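Local coordinates for factor essential for expression of methicillin resistance (Staphylococcus aureus, PDB 1LRZ), which catalyses the addition of glycines 2 and 3 of the pentaglycine interpeptide bridge of staphylococcal peptidoglycan, using glycyl-tRNA as the donor, at residues D79-E84 with A126-F131; P109-Q114 with E392-F397; R156-L161 with R360-G365. All coordinates share one frame; numbering follows the deposited sequence.

Interaction 1. Residues D79-E84 with A126-F131; sequences DYENQE and AGNDWF
Gln83 lies flat on the indole of Trp130 where the starts of two helices, 83-98 and 130-137, come together. The segment 79-84 enters its helix through a type I turn, Asp79 to Asn82, in which Asp79 OD1 also accepts from Glu81 N, an Asx turn; Asn82 is the N-cap of helix 83-98, its side chain accepting from Leu85 N.

Gln83 can be followed outward over one face of the ring. Its CB stands 4.0 Å from Trp130 CZ3, at the far end of the benzo ring. CG then sits almost on the normal of the six-membered ring, 3.6 Å from its centroid, a CH-pi contact. CD follows over Trp130 CD2, OE1 reaches across the pyrrole atoms CG and CD1, and NE2 turns back over CE3. The chain is extended beyond CG (chi2 -169°), which carries CD on across the ring, and amide and indole planes differ by just 5°, so the group is truly stacked. The two side chains run in opposite directions.

The edge of Tyr80 is directed at the face of Phe131 in an offset edge-to-face pair, planes at 81°. The Tyr80 hydroxyl is hydrogen-bonded to Pro76 O, and Asn128 ND2 to Pro112 O.

At the indole edge a water accepts from Trp130 NE1 at 2.7 Å; it is placed to donate to Tyr80 O at 3.2 Å and to Asn128 OD1 at 2.8 Å.

Interaction 2. Residues P109-Q114 with E392-F397; sequences PYLPYQ and EYVGDF
Tyr113 N and Gln114 N both donate to Glu392 O, at 2.7 Å and 3.1 Å, and this double grip is the evidence for a classic beta bulge where 109-114 and 392-397 meet as antiparallel strand ends. Gln114 O in turn takes Glu392 N at 2.7 Å, and beyond the bulge Val394 N donates to Leu111 O at 3.1 Å.

Among side-chain polar contacts, Gln114 NE2 donates to Glu392 OE2 at 2.7 Å. The acceptor lies in the plane of the Gln114 amide, whereas the donor stands 43° out of the carboxylate plane. Glu392 is extended (chi2 -179°), running beside Gln114 in the same direction; its other oxygen, OE1, touches the edge of the Tyr113 ring and forms a salt bridge with Arg156. A water bridges Pro109 O and Gly395 O where the strands part.

Apolar and aromatic contacts lie alongside. Tyr110 and Tyr393 run side by side with planes at 48°, Tyr110 CE2 coming within 3.4 Å of Tyr393 CZ and its CD2 lying over the Tyr393 face. The Tyr110 hydroxyl is hydrogen-bonded to Glu324 OE1. Val394 divides its methyls: CG2 meets Pro109 CG at 3.8 Å and also touches Leu111 CB, while CG1 approaches Tyr113 CB. Phe131 of helix 130-137 packs against Pro109 and Leu111.

Chemically, the carboxylate of Glu392 is buried yet supplied on both oxygens, by an amide N-H and by an arginine. That pairing would be expected to favour its charged form and to fix its orientation beside the bulge.

Interaction 3. Residues R156-L161 with R360-G365; sequences RYHSVL and RYNFYG
Phe363 and Tyr364 both face Ser159, a classic beta bulge within an antiparallel pair. Phe363 N donates to Ser159 O at 2.8 Å in a bent bond, 130° at the hydrogen, while Ser159 N donates to Tyr364 O at 2.9 Å. Farther along, Leu161 and Tyr361 form a regular hydrogen-bonded pair, Leu161 N to Tyr361 O and Tyr361 N to Leu161 O; the strand axes approach to 4.4 Å with directions 167° apart.

The His158 imidazole runs beside the Tyr364 ring, pointing the same way. His158 NE2 comes within 3.2 Å of Tyr364 CE1, and Tyr364 CD1 lies over the imidazole face toward its rim; the planes are inclined by 31°, so the overlap is oblique. The Tyr364 hydroxyl is hydrogen-bonded to His22 NE2.

On the face shared by Val160 and Asn362, Val160 CG1 touches Arg360 CG at 3.7 Å and covers one face of the guanidinium, toward its rim; the arginine chain, extended from CG to NE, passes this methyl. Val160 CG2 instead packs on Asn362 OD1 at 3.6 Å. The outer partners of the polar heads converge: Glu324 OE2 takes both Arg360 NE and Asn362 ND2.

On the face of Leu161 and Tyr361, their CB atoms meet, and Phe363 CE1 also reaches Leu161 CB. The backbone Ser159 O lies at the Phe363 ring edge, and Tyr361 CE2 covers one face of that ring. Met349 and Ile350 of helix 341-355 pack against Tyr361.

Strands 157-162 and 360-365 are thus neighbours near the middle of the larger mixed sheet, an arrangement consistent with the acetyltransferase-like (GNAT) fold of the FemABX family.

Interactions 2 and 3 share one mixed sheet, in which strand 389-393 lies between strands 112-116 and 157-162, with 360-365 next. Their centres are about 13 Å apart, and the Glu392–Arg156 salt bridge and the backbone bond from Tyr393 N to Arg156 O join them directly. Interaction 1 lies at the periphery, its centre about 11 Å from that of interaction 2 and about 21 Å from that of interaction 3, and attaches through Asn128 ND2 to Pro112 O and Ala126 N to Tyr113 O. Along the chain, the segments of interactions 1 and 2 alternate, whereas both segments of interaction 3 fall between 109-114 and 392-397. The sheet thereby sets strands from distant parts of the sequence side by side.

Interaction 1. Residues D79-E84 with A126-F131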
loop_
_atom_site.group_PDB
_atom_site.type_symbol
_atom_site.label_atom_id
_atom_site.label_comp_id
_atom_site.label_asym_id
_atom_site.label_seq_id
_atom_site.Cartn_x
_atom_site.Cartn_y
_atom_site.Cartn_z
ATOM N N ASP A 79 11.945 -8.497 18.246
ATOM C CA ASP A 79 12.338 -9.763 17.624
ATOM C C ASP A 79 11.400 -10.843 18.158
ATOM O O ASP A 79 11.553 -11.312 19.296
ATOM C CB ASP A 79 13.804 -10.083 17.960
ATOM C CG ASP A 79 14.194 -11.518 17.616
ATOM O OD1 ASP A 79 13.528 -12.137 16.757
ATOM O OD2 ASP A 79 15.186 -12.016 18.197
ATOM N N TYR A 80 10.427 -11.242 17.341
ATOM C CA TYR A 80 9.463 -12.245 17.781
ATOM C C TYR A 80 9.966 -13.684 17.831
ATOM O O TYR A 80 9.212 -14.574 18.205
ATOM C CB TYR A 80 8.170 -12.163 16.954
ATOM C CG TYR A 80 7.286 -10.992 17.329
ATOM C CD1 TYR A 80 7.353 -9.788 16.627
ATOM C CD2 TYR A 80 6.380 -11.086 18.402
ATOM C CE1 TYR A 80 6.535 -8.703 16.978
ATOM C CE2 TYR A 80 5.563 -10.010 18.761
ATOM C CZ TYR A 80 5.642 -8.823 18.044
ATOM O OH TYR A 80 4.834 -7.755 18.380
ATOM N N GLU A 81 11.224 -13.918 17.461
ATOM C CA GLU A 81 11.790 -15.264 17.554
ATOM C C GLU A 81 12.220 -15.487 19.013
ATOM O O GLU A 81 12.289 -16.614 19.490
ATOM C CB GLU A 81 13.028 -15.402 16.655
ATOM C CG GLU A 81 12.732 -15.291 15.178
ATOM C CD GLU A 81 11.656 -16.264 14.755
ATOM O OE1 GLU A 81 11.842 -17.473 14.993
ATOM O OE2 GLU A 81 10.626 -15.823 14.195
ATOM N N ASN A 82 12.507 -14.391 19.706
ATOM C CA ASN A 82 12.962 -14.418 21.098
ATOM C C ASN A 82 11.750 -14.459 22.038
ATOM O O ASN A 82 11.238 -13.419 22.447
ATOM C CB ASN A 82 13.790 -13.160 21.373
ATOM C CG ASN A 82 14.599 -13.244 22.658
ATOM O OD1 ASN A 82 14.214 -13.911 23.626
ATOM N ND2 ASN A 82 15.722 -12.537 22.678
ATOM N N GLN A 83 11.299 -15.658 22.380
ATOM C CA GLN A 83 10.139 -15.808 23.244
ATOM C C GLN A 83 10.297 -15.214 24.640
ATOM O O GLN A 83 9.332 -14.702 25.196
ATOM C CB GLN A 83 9.738 -17.283 23.319
ATOM C CG GLN A 83 9.490 -17.873 21.934
ATOM C CD GLN A 83 8.840 -19.248 21.941
ATOM O OE1 GLN A 83 8.833 -19.932 20.918
ATOM N NE2 GLN A 83 8.280 -19.653 23.082
ATOM N N GLU A 84 11.499 -15.260 25.209
ATOM C CA GLU A 84 11.705 -14.695 26.537
ATOM C C GLU A 84 11.601 -13.176 26.475
ATOM O O GLU A 84 11.032 -12.542 27.375
ATOM C CB GLU A 84 13.070 -15.099 27.093
ATOM C CG GLU A 84 13.289 -16.610 27.145
ATOM C CD GLU A 84 14.610 -17.011 27.822
ATOM O OE1 GLU A 84 15.673 -16.420 27.496
ATOM O OE2 GLU A 84 14.579 -17.933 28.673
ATOM N N ALA A 126 3.317 -19.520 9.450
ATOM C CA ALA A 126 4.448 -18.611 9.680
ATOM C C ALA A 126 5.363 -19.037 10.835
ATOM O O ALA A 126 6.453 -18.480 11.014
ATOM C CB ALA A 126 3.929 -17.182 9.916
ATOM N N GLY A 127 4.905 -20.007 11.618
ATOM C CA GLY A 127 5.686 -20.509 12.740
ATOM C C GLY A 127 5.584 -19.697 14.021
ATOM O O GLY A 127 6.464 -19.776 14.881
ATOM N N ASN A 128 4.510 -18.927 14.164
ATOM C CA ASN A 128 4.323 -18.077 15.341
ATOM C C ASN A 128 3.124 -18.483 16.192
ATOM O O ASN A 128 2.675 -17.714 17.046
ATOM C CB ASN A 128 4.169 -16.606 14.903
ATOM C CG ASN A 128 5.340 -16.126 14.055
ATOM O OD1 ASN A 128 6.492 -16.442 14.347
ATOM N ND2 ASN A 128 5.051 -15.353 13.005
ATOM N N ASP A 129 2.610 -19.685 15.960
ATOM C CA ASP A 129 1.455 -20.201 16.707
ATOM C C ASP A 129 1.630 -20.105 18.232
ATOM O O ASP A 129 0.657 -19.895 18.951
ATOM C CB ASP A 129 1.201 -21.664 16.328
ATOM C CG ASP A 129 0.596 -21.822 14.941
ATOM O OD1 ASP A 129 0.596 -20.849 14.152
ATOM O OD2 ASP A 129 0.121 -22.936 14.640
ATOM N N TRP A 130 2.862 -20.276 18.716
ATOM C CA TRP A 130 3.148 -20.205 20.153
ATOM C C TRP A 130 2.695 -18.872 20.753
ATOM O O TRP A 130 2.405 -18.772 21.952
ATOM C CB TRP A 130 4.648 -20.369 20.411
ATOM C CG TRP A 130 5.481 -19.264 19.845
ATOM C CD1 TRP A 130 6.029 -19.208 18.596
ATOM C CD2 TRP A 130 5.817 -18.025 20.487
ATOM N NE1 TRP A 130 6.683 -18.011 18.417
ATOM C CE2 TRP A 130 6.570 -17.267 19.563
ATOM C CE3 TRP A 130 5.557 -17.483 21.756
ATOM C CZ2 TRP A 130 7.059 -15.983 19.865
ATOM C CZ3 TRP A 130 6.046 -16.201 22.056
ATOM C CH2 TRP A 130 6.789 -15.472 21.112
ATOM N N PHE A 131 2.640 -17.847 19.914
ATOM C CA PHE A 131 2.243 -16.525 20.372
ATOM C C PHE A 131 0.859 -16.509 21.016
ATOM O O PHE A 131 0.660 -15.858 22.044
ATOM C CB PHE A 131 2.260 -15.532 19.209
ATOM C CG PHE A 131 2.094 -14.107 19.636
ATOM C CD1 PHE A 131 3.111 -13.456 20.333
ATOM C CD2 PHE A 131 0.920 -13.415 19.357
ATOM C CE1 PHE A 131 2.962 -12.134 20.745
ATOM C CE2 PHE A 131 0.763 -12.101 19.762
ATOM C CZ PHE A 131 1.785 -11.454 20.459
HETATM O O HOH W 1 8.254 -17.053 16.407
#

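Interaction 2. Residues P109-Q114 with E392-F397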
loop_
_atom_site.group_PDB
_atom_site.type_symbol
_atom_site.label_atom_id
_atom_site.label_comp_id
_atom_site.label_asym_id
_atom_site.label_seq_id
_atom_site.Cartn_x
_atom_site.Cartn_y
_atom_site.Cartn_z
ATOM N N PRO A 109 -0.366 -6.768 16.932
ATOM C CA PRO A 109 0.983 -6.926 16.384
ATOM C C PRO A 109 1.026 -7.290 14.908
ATOM O O PRO A 109 0.225 -8.091 14.416
ATOM C CB PRO A 109 1.605 -8.002 17.281
ATOM C CG PRO A 109 0.444 -8.825 17.665
ATOM C CD PRO A 109 -0.643 -7.804 17.944
ATOM N N TYR A 110 1.969 -6.662 14.219
ATOM C CA TYR A 110 2.212 -6.856 12.789
ATOM C C TYR A 110 3.045 -8.138 12.753
ATOM O O TYR A 110 4.245 -8.114 12.479
ATOM C CB TYR A 110 3.021 -5.661 12.271
ATOM C CG TYR A 110 3.013 -5.466 10.764
ATOM C CD1 TYR A 110 3.905 -4.576 10.166
ATOM C CD2 TYR A 110 2.106 -6.146 9.944
ATOM C CE1 TYR A 110 3.901 -4.350 8.796
ATOM C CE2 TYR A 110 2.098 -5.933 8.551
ATOM C CZ TYR A 110 2.996 -5.028 7.991
ATOM O OH TYR A 110 2.986 -4.771 6.644
ATOM N N LEU A 111 2.381 -9.252 13.050
ATOM C CA LEU A 111 3.015 -10.564 13.150
ATOM C C LEU A 111 2.299 -11.603 12.293
ATOM O O LEU A 111 1.146 -11.928 12.557
ATOM C CB LEU A 111 2.968 -11.011 14.623
ATOM C CG LEU A 111 3.571 -12.362 15.013
ATOM C CD1 LEU A 111 5.053 -12.342 14.702
ATOM C CD2 LEU A 111 3.340 -12.634 16.508
ATOM N N PRO A 112 2.978 -12.152 11.274
ATOM C CA PRO A 112 2.344 -13.155 10.414
ATOM C C PRO A 112 1.902 -14.381 11.195
ATOM O O PRO A 112 2.544 -14.781 12.168
ATOM C CB PRO A 112 3.438 -13.506 9.402
ATOM C CG PRO A 112 4.293 -12.279 9.364
ATOM C CD PRO A 112 4.354 -11.874 10.826
ATOM N N TYR A 113 0.808 -14.976 10.727
ATOM C CA TYR A 113 0.231 -16.173 11.311
ATOM C C TYR A 113 0.296 -17.281 10.253
ATOM O O TYR A 113 0.930 -18.316 10.462
ATOM C CB TYR A 113 -1.222 -15.895 11.716
ATOM C CG TYR A 113 -2.058 -17.127 11.990
ATOM C CD1 TYR A 113 -1.551 -18.197 12.749
ATOM C CD2 TYR A 113 -3.365 -17.216 11.517
ATOM C CE1 TYR A 113 -2.323 -19.320 13.023
ATOM C CE2 TYR A 113 -4.155 -18.338 11.786
ATOM C CZ TYR A 113 -3.630 -19.383 12.540
ATOM O OH TYR A 113 -4.415 -20.475 12.822
ATOM N N GLN A 114 -0.341 -17.033 9.111
ATOM C CA GLN A 114 -0.379 -17.983 8.000
ATOM C C GLN A 114 -0.167 -17.278 6.654
ATOM O O GLN A 114 -0.391 -16.071 6.536
ATOM C CB GLN A 114 -1.748 -18.683 7.943
ATOM C CG GLN A 114 -2.152 -19.439 9.185
ATOM C CD GLN A 114 -3.452 -20.203 8.987
ATOM O OE1 GLN A 114 -3.507 -21.407 9.227
ATOM N NE2 GLN A 114 -4.507 -19.502 8.547
ATOM N N GLU A 392 -1.688 -13.655 6.370
ATOM C CA GLU A 392 -2.715 -13.517 7.399
ATOM C C GLU A 392 -1.983 -13.286 8.710
ATOM O O GLU A 392 -1.078 -14.059 9.058
ATOM C CB GLU A 392 -3.563 -14.789 7.505
ATOM C CG GLU A 392 -4.579 -14.742 8.661
ATOM C CD GLU A 392 -5.402 -16.022 8.774
ATOM O OE1 GLU A 392 -6.262 -16.114 9.690
ATOM O OE2 GLU A 392 -5.195 -16.938 7.943
ATOM N N TYR A 393 -2.366 -12.233 9.430
ATOM C CA TYR A 393 -1.722 -11.907 10.693
ATOM C C TYR A 393 -2.461 -12.504 11.895
ATOM O O TYR A 393 -3.607 -12.933 11.778
ATOM C CB TYR A 393 -1.591 -10.388 10.835
ATOM C CG TYR A 393 -0.813 -9.769 9.695
ATOM C CD1 TYR A 393 -1.475 -9.174 8.622
ATOM C CD2 TYR A 393 0.581 -9.852 9.648
ATOM C CE1 TYR A 393 -0.786 -8.678 7.524
ATOM C CE2 TYR A 393 1.293 -9.362 8.546
ATOM C CZ TYR A 393 0.600 -8.773 7.485
ATOM O OH TYR A 393 1.277 -8.263 6.399
ATOM N N VAL A 394 -1.803 -12.535 13.049
ATOM C CA VAL A 394 -2.405 -13.119 14.244
ATOM C C VAL A 394 -3.700 -12.459 14.694
ATOM O O VAL A 394 -4.578 -13.132 15.230
ATOM C CB VAL A 394 -1.413 -13.129 15.429
ATOM C CG1 VAL A 394 -0.268 -14.106 15.124
ATOM C CG2 VAL A 394 -0.865 -11.729 15.674
ATOM N N GLY A 395 -3.831 -11.155 14.475
ATOM C CA GLY A 395 -5.056 -10.483 14.879
ATOM C C GLY A 395 -4.941 -9.611 16.120
ATOM O O GLY A 395 -3.858 -9.115 16.462
ATOM N N ASP A 396 -6.069 -9.450 16.807
ATOM C CA ASP A 396 -6.173 -8.594 17.988
ATOM C C ASP A 396 -6.286 -9.293 19.333
ATOM O O ASP A 396 -6.945 -10.322 19.458
ATOM C CB ASP A 396 -7.376 -7.678 17.830
ATOM C CG ASP A 396 -7.315 -6.872 16.561
ATOM O OD1 ASP A 396 -7.500 -7.464 15.469
ATOM O OD2 ASP A 396 -7.073 -5.650 16.660
ATOM N N PHE A 397 -5.647 -8.709 20.341
ATOM C CA PHE A 397 -5.689 -9.249 21.693
ATOM C C PHE A 397 -6.011 -8.117 22.665
ATOM O O PHE A 397 -5.471 -7.004 22.569
ATOM C CB PHE A 397 -4.353 -9.895 22.079
ATOM C CG PHE A 397 -3.895 -10.970 21.129
ATOM C CD1 PHE A 397 -3.351 -10.635 19.889
ATOM C CD2 PHE A 397 -3.988 -12.317 21.481
ATOM C CE1 PHE A 397 -2.901 -11.624 19.013
ATOM C CE2 PHE A 397 -3.540 -13.315 20.608
ATOM C CZ PHE A 397 -2.991 -12.963 19.370
HETATM O O HOH W 2 -2.355 -8.624 14.187
#

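Interaction 3. Residues R156-L161 with R360-G365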
loop_
_atom_site.group_PDB
_atom_site.type_symbol
_atom_site.label_atom_id
_atom_site.label_comp_id
_atom_site.label_asym_id
_atom_site.label_seq_id
_atom_site.Cartn_x
_atom_site.Cartn_y
_atom_site.Cartn_z
ATOM N N ARG A 156 -6.974 -8.076 8.940
ATOM C CA ARG A 156 -5.995 -9.123 9.234
ATOM C C ARG A 156 -5.297 -9.759 8.033
ATOM O O ARG A 156 -4.415 -10.600 8.217
ATOM C CB ARG A 156 -6.629 -10.264 10.054
ATOM C CG ARG A 156 -6.788 -10.038 11.549
ATOM C CD ARG A 156 -7.015 -11.377 12.297
ATOM N NE ARG A 156 -7.945 -12.253 11.587
ATOM C CZ ARG A 156 -7.623 -13.445 11.093
ATOM N NH1 ARG A 156 -6.389 -13.923 11.238
ATOM N NH2 ARG A 156 -8.529 -14.149 10.430
ATOM N N TYR A 157 -5.671 -9.372 6.817
ATOM C CA TYR A 157 -5.057 -9.959 5.627
ATOM C C TYR A 157 -4.469 -8.928 4.670
ATOM O O TYR A 157 -5.110 -7.921 4.368
ATOM C CB TYR A 157 -6.073 -10.794 4.841
ATOM C CG TYR A 157 -6.742 -11.910 5.613
ATOM C CD1 TYR A 157 -7.774 -11.646 6.524
ATOM C CD2 TYR A 157 -6.367 -13.236 5.409
ATOM C CE1 TYR A 157 -8.418 -12.691 7.215
ATOM C CE2 TYR A 157 -7.001 -14.280 6.088
ATOM C CZ TYR A 157 -8.023 -13.999 6.985
ATOM O OH TYR A 157 -8.659 -15.036 7.631
ATOM N N HIS A 158 -3.253 -9.200 4.193
ATOM C CA HIS A 158 -2.565 -8.334 3.232
ATOM C C HIS A 158 -2.180 -9.145 1.992
ATOM O O HIS A 158 -1.910 -10.340 2.091
ATOM C CB HIS A 158 -1.260 -7.763 3.813
ATOM C CG HIS A 158 -1.454 -6.724 4.875
ATOM N ND1 HIS A 158 -0.403 -6.221 5.614
ATOM C CD2 HIS A 158 -2.565 -6.085 5.315
ATOM C CE1 HIS A 158 -0.860 -5.319 6.466
ATOM N NE2 HIS A 158 -2.169 -5.217 6.306
ATOM N N SER A 159 -2.162 -8.484 0.835
ATOM C CA SER A 159 -1.729 -9.099 -0.423
ATOM C C SER A 159 -0.343 -8.471 -0.576
ATOM O O SER A 159 -0.229 -7.257 -0.763
ATOM C CB SER A 159 -2.614 -8.667 -1.587
ATOM O OG SER A 159 -1.988 -9.018 -2.814
ATOM N N VAL A 160 0.701 -9.290 -0.511
ATOM C CA VAL A 160 2.069 -8.780 -0.529
ATOM C C VAL A 160 2.962 -9.347 -1.628
ATOM O O VAL A 160 3.022 -10.556 -1.819
ATOM C CB VAL A 160 2.731 -9.073 0.840
ATOM C CG1 VAL A 160 4.123 -8.440 0.911
ATOM C CG2 VAL A 160 1.823 -8.562 1.964
ATOM N N LEU A 161 3.660 -8.455 -2.323
ATOM C CA LEU A 161 4.567 -8.826 -3.406
ATOM C C LEU A 161 6.012 -8.732 -2.927
ATOM O O LEU A 161 6.498 -7.652 -2.571
ATOM C CB LEU A 161 4.369 -7.890 -4.598
ATOM C CG LEU A 161 5.257 -8.107 -5.834
ATOM C CD1 LEU A 161 5.013 -9.508 -6.413
ATOM C CD2 LEU A 161 4.920 -7.036 -6.875
ATOM N N ARG A 360 9.840 -5.083 -0.227
ATOM C CA ARG A 360 8.477 -5.557 -0.021
ATOM C C ARG A 360 7.475 -4.534 -0.530
ATOM O O ARG A 360 7.566 -3.356 -0.201
ATOM C CB ARG A 360 8.272 -5.817 1.467
ATOM C CG ARG A 360 6.855 -6.155 1.903
ATOM C CD ARG A 360 6.907 -6.622 3.362
ATOM N NE ARG A 360 5.624 -6.548 4.053
ATOM C CZ ARG A 360 5.020 -7.580 4.635
ATOM N NH1 ARG A 360 5.572 -8.793 4.597
ATOM N NH2 ARG A 360 3.885 -7.388 5.304
ATOM N N TYR A 361 6.529 -4.990 -1.344
ATOM C CA TYR A 361 5.512 -4.115 -1.899
ATOM C C TYR A 361 4.172 -4.659 -1.405
ATOM O O TYR A 361 3.731 -5.736 -1.807
ATOM C CB TYR A 361 5.578 -4.136 -3.426
ATOM C CG TYR A 361 4.688 -3.107 -4.082
ATOM C CD1 TYR A 361 5.102 -1.781 -4.222
ATOM C CD2 TYR A 361 3.425 -3.460 -4.559
ATOM C CE1 TYR A 361 4.279 -0.833 -4.825
ATOM C CE2 TYR A 361 2.591 -2.523 -5.159
ATOM C CZ TYR A 361 3.024 -1.214 -5.290
ATOM O OH TYR A 361 2.191 -0.300 -5.884
ATOM N N ASN A 362 3.534 -3.898 -0.528
ATOM C CA ASN A 362 2.290 -4.307 0.098
ATOM C C ASN A 362 1.030 -3.732 -0.560
ATOM O O ASN A 362 0.739 -2.548 -0.392
ATOM C CB ASN A 362 2.347 -3.881 1.570
ATOM C CG ASN A 362 1.454 -4.714 2.457
ATOM O OD1 ASN A 362 0.459 -5.264 1.999
ATOM N ND2 ASN A 362 1.800 -4.798 3.748
ATOM N N PHE A 363 0.288 -4.567 -1.296
ATOM C CA PHE A 363 -0.959 -4.128 -1.933
ATOM C C PHE A 363 -1.989 -3.908 -0.824
ATOM O O PHE A 363 -3.105 -3.436 -1.054
ATOM C CB PHE A 363 -1.475 -5.178 -2.931
ATOM C CG PHE A 363 -0.738 -5.176 -4.240
ATOM C CD1 PHE A 363 0.246 -6.127 -4.508
ATOM C CD2 PHE A 363 -1.023 -4.207 -5.208
ATOM C CE1 PHE A 363 0.943 -6.114 -5.728
ATOM C CE2 PHE A 363 -0.328 -4.188 -6.436
ATOM C CZ PHE A 363 0.651 -5.139 -6.696
ATOM N N TYR A 364 -1.578 -4.274 0.383
ATOM C CA TYR A 364 -2.371 -4.126 1.595
ATOM C C TYR A 364 -3.658 -4.956 1.736
ATOM O O TYR A 364 -3.743 -6.085 1.259
ATOM C CB TYR A 364 -2.656 -2.632 1.860
ATOM C CG TYR A 364 -2.511 -2.238 3.327
ATOM C CD1 TYR A 364 -1.374 -2.620 4.060
ATOM C CD2 TYR A 364 -3.489 -1.485 3.978
ATOM C CE1 TYR A 364 -1.219 -2.264 5.391
ATOM C CE2 TYR A 364 -3.344 -1.123 5.329
ATOM C CZ TYR A 364 -2.205 -1.516 6.023
ATOM O OH TYR A 364 -2.037 -1.169 7.346
ATOM N N GLY A 365 -4.649 -4.375 2.401
ATOM C CA GLY A 365 -5.876 -5.079 2.724
ATOM C C GLY A 365 -6.775 -5.835 1.767
ATOM O O GLY A 365 -7.112 -5.337 0.698
#